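Putative MCP-type signal transduction protein (Campylobacter jejuni subsp. jejuni serotype O:2, PDB 4WY9) acts as a chemoreceptor in chemotaxis, sensing ligands, perhaps indirectly, through a periplasmic tandem-PAS domain. Local coordinates at residues Ile128-Gln132 / Val133-Ile137; Ile84-Glu88 / Tyr89-Glu93. All coordinates share one frame; numbering follows the deposited sequence. Where two conformers were deposited one is given.

Interaction 1: residues Ile128-Gln132 / Val133-Ile137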
loop_
_atom_site.group_PDB
_atom_site.type_symbol
_atom_site.label_atom_id
_atom_site.label_comp_id
_atom_site.label_asym_id
_atom_site.label_seq_id
_atom_site.Cartn_x
_atom_site.Cartn_y
_atom_site.Cartn_z
ATOM N N ILE A 128 5.776 -13.869 -1.301
ATOM C CA ILE A 128 6.119 -12.819 -2.238
ATOM C C ILE A 128 5.771 -13.231 -3.679
ATOM O O ILE A 128 5.133 -12.483 -4.420
ATOM C CB ILE A 128 7.605 -12.442 -2.144
ATOM C CG1 ILE A 128 7.953 -11.896 -0.759
ATOM C CG2 ILE A 128 7.973 -11.421 -3.238
ATOM C CD1 ILE A 128 7.197 -10.659 -0.374
ATOM N N ALA A 129 6.188 -14.422 -4.067
ATOM C CA ALA A 129 5.965 -14.893 -5.410
ATOM C C ALA A 129 4.498 -15.035 -5.743
ATOM O O ALA A 129 4.095 -14.893 -6.889
ATOM C CB ALA A 129 6.703 -16.205 -5.658
ATOM N N ASN A 130 3.683 -15.311 -4.730
ATOM C CA ASN A 130 2.262 -15.527 -4.918
ATOM C C ASN A 130 1.379 -14.295 -4.721
ATOM O O ASN A 130 0.162 -14.376 -4.824
ATOM C CB ASN A 130 1.806 -16.664 -3.997
ATOM C CG ASN A 130 2.359 -18.035 -4.397
ATOM O OD1 ASN A 130 2.634 -18.276 -5.572
ATOM N ND2 ASN A 130 2.595 -18.890 -3.435
ATOM N N LEU A 131 2.008 -13.125 -4.516
ATOM C CA LEU A 131 1.236 -11.890 -4.424
ATOM C C LEU A 131 0.415 -11.675 -5.684
ATOM O O LEU A 131 0.877 -11.963 -6.800
ATOM C CB LEU A 131 2.153 -10.703 -4.233
ATOM C CG LEU A 131 2.856 -10.517 -2.901
ATOM C CD1 LEU A 131 3.888 -9.408 -3.025
ATOM C CD2 LEU A 131 1.871 -10.212 -1.792
ATOM N N GLN A 132 -0.786 -11.139 -5.521
ATOM C CA GLN A 132 -1.618 -10.819 -6.674
ATOM C C GLN A 132 -0.917 -9.884 -7.682
ATOM O O GLN A 132 -1.015 -10.082 -8.871
ATOM C CB GLN A 132 -2.960 -10.240 -6.258
ATOM C CG GLN A 132 -3.961 -10.149 -7.375
ATOM C CD GLN A 132 -4.362 -11.526 -7.899
ATOM O OE1 GLN A 132 -4.744 -12.389 -7.130
ATOM N NE2 GLN A 132 -4.251 -11.731 -9.168
ATOM N N VAL A 133 -0.208 -8.867 -7.190
ATOM C CA VAL A 133 0.460 -7.957 -8.124
ATOM C C VAL A 133 1.516 -8.702 -8.937
ATOM O O VAL A 133 1.707 -8.396 -10.117
ATOM C CB VAL A 133 1.084 -6.695 -7.440
ATOM C CG1 VAL A 133 0.018 -5.727 -6.952
ATOM C CG2 VAL A 133 2.061 -7.035 -6.330
ATOM N N VAL A 134 2.205 -9.649 -8.308
ATOM C CA VAL A 134 3.223 -10.429 -8.997
ATOM C C VAL A 134 2.579 -11.305 -10.060
ATOM O O VAL A 134 3.045 -11.386 -11.200
ATOM C CB VAL A 134 4.062 -11.278 -8.037
ATOM C CG1 VAL A 134 4.921 -12.259 -8.774
ATOM C CG2 VAL A 134 4.877 -10.367 -7.116
ATOM N N GLN A 135 1.496 -11.983 -9.692
ATOM C CA GLN A 135 0.820 -12.833 -10.634
ATOM C C GLN A 135 0.238 -12.048 -11.795
ATOM O O GLN A 135 0.286 -12.491 -12.952
ATOM C CB GLN A 135 -0.202 -13.679 -9.938
ATOM C CG GLN A 135 0.483 -14.698 -9.007
ATOM C CD GLN A 135 1.555 -15.618 -9.750
ATOM O OE1 GLN A 135 1.269 -16.229 -10.811
ATOM N NE2 GLN A 135 2.785 -15.688 -9.219
ATOM N N ASP A 136 -0.316 -10.881 -11.505
ATOM C CA ASP A 136 -0.842 -10.024 -12.565
ATOM C C ASP A 136 0.252 -9.577 -13.522
ATOM O O ASP A 136 0.037 -9.519 -14.725
ATOM C CB ASP A 136 -1.543 -8.818 -11.978
ATOM C CG ASP A 136 -2.855 -9.146 -11.320
ATOM O OD1 ASP A 136 -3.388 -10.266 -11.540
ATOM O OD2 ASP A 136 -3.362 -8.284 -10.583
ATOM N N ILE A 137 1.414 -9.221 -12.994
ATOM C CA ILE A 137 2.530 -8.821 -13.849
ATOM C C ILE A 137 2.937 -9.987 -14.761
ATOM O O ILE A 137 3.105 -9.799 -15.971
ATOM C CB ILE A 137 3.721 -8.338 -13.003
ATOM C CG1 ILE A 137 3.420 -6.975 -12.417
ATOM C CG2 ILE A 137 4.990 -8.253 -13.848
ATOM C CD1 ILE A 137 4.353 -6.481 -11.359
#
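Gln-135 reaches back from the first turn of helix 132-140 to the carbonyl of Ala-129, at the end of the short helix 126-129. The two helices meet at a kink in the membrane-distal PAS-like (Cache) module, and Leu-131 takes the N-cap position between them. From its base outward, Gln-135 first sets CB 3.7 Å from Leu-131 O. Gln-135 CG follows, 3.5 Å from Leu-131 O, which also accepts the backbone N of Gln-135. Bends at chi1 (-67°) and chi2 (-55°) fold the chain back along the kink, bringing CD near Ala-129 O. At the tip Gln-135 NE2 donates to Ala-129 O over 2.8 Å, with the acceptor almost in the amide plane, so a carbonyl at the break between helices gains a side-chain donor.

Val-134 wedges in beside it, CG1 at 3.3 Å from Ala-129 O and CG2 at 4.0 Å from Leu-131 CB. The buried side rests on the sheet: Leu-131 touches Tyr-80 and Ile-154, Val-134 touches Tyr-82, and Val-133 touches Ala-169.

On the exposed side Gln-132 and Asp-136 pair one turn apart, also joined by the backbone bond from Asp-136 N to Gln-132 O. Gln-132 NE2 gives Asp-136 OD1 a 2.9 Å hydrogen bond, arriving from above the carboxylate plane, with the amide and carboxylate planes 47° apart.

Interaction 2: residues Ile84-Glu88 / Tyr89-Glu93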
loop_
_atom_site.group_PDB
_atom_site.type_symbol
_atom_site.label_atom_id
_atom_site.label_comp_id
_atom_site.label_asym_id
_atom_site.label_seq_id
_atom_site.Cartn_x
_atom_site.Cartn_y
_atom_site.Cartn_z
ATOM N N ILE A 84 12.294 -15.001 -12.288
ATOM C CA ILE A 84 11.613 -16.226 -12.687
ATOM C C ILE A 84 12.565 -17.341 -13.100
ATOM O O ILE A 84 12.244 -18.544 -12.910
ATOM C CB ILE A 84 10.624 -15.963 -13.863
ATOM C CG1 ILE A 84 9.792 -14.720 -13.600
ATOM C CG2 ILE A 84 9.745 -17.166 -14.130
ATOM C CD1 ILE A 84 9.086 -14.233 -14.869
ATOM N N ASP A 85 13.721 -16.995 -13.666
ATOM C CA ASP A 85 14.644 -18.015 -14.153
ATOM C C ASP A 85 16.075 -17.493 -14.109
ATOM O O ASP A 85 16.702 -17.317 -15.140
ATOM C CB ASP A 85 14.246 -18.522 -15.527
ATOM C CG ASP A 85 15.074 -19.719 -15.981
ATOM O OD1 ASP A 85 15.542 -20.529 -15.141
ATOM O OD2 ASP A 85 15.217 -19.889 -17.200
ATOM N N PRO A 86 16.594 -17.241 -12.906
ATOM C CA PRO A 86 17.933 -16.684 -12.790
ATOM C C PRO A 86 19.048 -17.684 -13.096
ATOM O O PRO A 86 18.788 -18.876 -13.102
ATOM C CB PRO A 86 18.007 -16.268 -11.336
ATOM C CG PRO A 86 17.182 -17.294 -10.642
ATOM C CD PRO A 86 16.006 -17.535 -11.597
ATOM N N PRO A 87 20.263 -17.191 -13.334
ATOM C CA PRO A 87 21.419 -18.090 -13.290
ATOM C C PRO A 87 21.378 -18.971 -12.068
ATOM O O PRO A 87 21.045 -18.487 -10.981
ATOM C CB PRO A 87 22.609 -17.111 -13.271
ATOM C CG PRO A 87 22.086 -15.879 -13.934
ATOM C CD PRO A 87 20.670 -15.770 -13.458
ATOM N N GLU A 88 21.733 -20.236 -12.188
ATOM C CA GLU A 88 21.652 -21.155 -11.064
ATOM C C GLU A 88 22.558 -20.718 -9.909
ATOM O O GLU A 88 22.215 -20.912 -8.741
ATOM C CB GLU A 88 21.981 -22.570 -11.467
ATOM C CG GLU A 88 21.693 -23.592 -10.385
ATOM C CD GLU A 88 20.194 -23.777 -10.095
ATOM O OE1 GLU A 88 19.345 -23.330 -10.900
ATOM O OE2 GLU A 88 19.897 -24.373 -9.049
ATOM N N TYR A 89 23.676 -20.044 -10.194
ATOM C CA TYR A 89 24.569 -19.667 -9.117
ATOM C C TYR A 89 23.912 -18.644 -8.173
ATOM O O TYR A 89 24.295 -18.539 -7.020
ATOM C CB TYR A 89 25.912 -19.167 -9.640
ATOM C CG TYR A 89 26.017 -17.692 -9.956
ATOM C CD1 TYR A 89 26.450 -16.796 -9.004
ATOM C CD2 TYR A 89 25.732 -17.201 -11.234
ATOM C CE1 TYR A 89 26.588 -15.441 -9.301
ATOM C CE2 TYR A 89 25.877 -15.860 -11.543
ATOM C CZ TYR A 89 26.289 -14.981 -10.557
ATOM O OH TYR A 89 26.447 -13.643 -10.827
ATOM N N PHE A 90 22.934 -17.895 -8.674
ATOM C CA PHE A 90 22.201 -16.965 -7.816
ATOM C C PHE A 90 21.621 -17.677 -6.587
ATOM O O PHE A 90 21.671 -17.177 -5.473
ATOM C CB PHE A 90 21.065 -16.285 -8.575
ATOM C CG PHE A 90 21.456 -15.106 -9.435
ATOM C CD1 PHE A 90 22.689 -14.995 -10.020
ATOM C CD2 PHE A 90 20.534 -14.109 -9.682
ATOM C CE1 PHE A 90 22.979 -13.912 -10.820
ATOM C CE2 PHE A 90 20.818 -13.052 -10.480
ATOM C CZ PHE A 90 22.060 -12.947 -11.040
ATOM N N LYS A 91 21.025 -18.839 -6.824
ATOM C CA LYS A 91 20.363 -19.578 -5.772
ATOM C C LYS A 91 21.363 -20.083 -4.741
ATOM O O LYS A 91 21.066 -20.232 -3.567
ATOM C CB LYS A 91 19.541 -20.741 -6.368
ATOM C CG LYS A 91 18.379 -20.273 -7.235
ATOM C CD LYS A 91 17.481 -21.387 -7.724
ATOM C CE LYS A 91 16.244 -20.854 -8.474
ATOM N NZ LYS A 91 15.304 -21.951 -8.838
ATOM N N GLU A 92 22.586 -20.370 -5.203
ATOM C CA GLU A 92 23.622 -20.894 -4.349
ATOM C C GLU A 92 24.300 -19.814 -3.501
ATOM O O GLU A 92 25.069 -20.107 -2.611
ATOM C CB GLU A 92 24.632 -21.701 -5.184
ATOM C CG GLU A 92 23.967 -22.822 -5.991
ATOM C CD GLU A 92 24.898 -23.630 -6.908
ATOM O OE1 GLU A 92 26.099 -23.289 -7.071
ATOM O OE2 GLU A 92 24.410 -24.646 -7.482
ATOM N N GLU A 93 23.993 -18.537 -3.763
ATOM C CA GLU A 93 24.667 -17.470 -3.033
ATOM C C GLU A 93 24.203 -17.317 -1.610
ATOM O O GLU A 93 25.007 -16.968 -0.745
ATOM C CB GLU A 93 24.511 -16.129 -3.749
ATOM C CG GLU A 93 25.398 -15.984 -4.937
ATOM C CD GLU A 93 26.861 -15.921 -4.556
ATOM O OE1 GLU A 93 27.207 -15.011 -3.752
ATOM O OE2 GLU A 93 27.659 -16.748 -5.033
HETATM O O HOH W 1 21.861 -25.124 -7.160
#
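Pro-87 and Phe-90 open the turn into helix 88-93 with both a backbone bond and a ring contact. Phe-90 N donates to Pro-87 O over 3.0 Å, approaching from well above the carbonyl plane at an N-H...O angle of 142°. The next amide, Lys-91 N, makes a weak bond to Glu-88 O, and Glu-92 N another weak one to Tyr-89 O; Glu-93 N to Phe-90 O carries on this pattern of amides reaching the carbonyl three residues back. Lys-91 O accepts from Asn-98 ND2.

The same residues also meet through their rings. Pro-87 CD sits over the centre of the Phe-90 ring, 3.8 Å from its centroid and almost on the ring normal, a CH-pi contact. Pro-86 CB comes to 3.7 Å from Phe-90 CD2, and Pro-87 CB lies 3.7 Å from Tyr-89 CD2. In the PAS-like Cache fold of this module, the segment leads out of strand 78-83 into a helix packed beside helix 59-70 and strand 104-110: Phe-90 touches Ile-59 and Ile-62 and meets the ring of Phe-104.

The polar ends find different partners. Tyr-89 OH hydrogen-bonds with Leu-57 O and Ile-59 N, tying the helix to the start of helix 59-70. Lys-91, extended beyond CG, carries NZ to Gly-102 O; Lys-91 NZ stays 4.7 Å from Glu-88 OE1, although its CD passes close to that carboxylate.

Glu-88 and Glu-92 share a water. It donates to Glu-88 OE2 and, over 2.6 Å, to Glu-92 OE2, bridging two like charges that might otherwise repel. With chi1 at -171° the Glu-88 chain leaves opposite its backbone N, and a bend at chi2 turns the carboxylate toward that water, its plane 83° from that of Glu-92.

Overall arrangement
Interactions 1 and 2 are both local contacts at the start of a helix, and they follow one another along the chain in the same Cache sensor module. Their centres lie about 20 Å apart and their nearest atoms about 7 Å, without touching. Strand 78-83 connects them: Tyr-80 and Tyr-82 pack against the 128-137 kink, while the strand's end runs into 84-88. Interaction 1 lies against the sheet, its centre about 14 Å from the centre of the chain; the centre of interaction 2 is about 29 Å from it, beside helix 59-70. The first bridges two helices by a side-chain amide, the second joins a loop to its helix by a proline-aromatic contact.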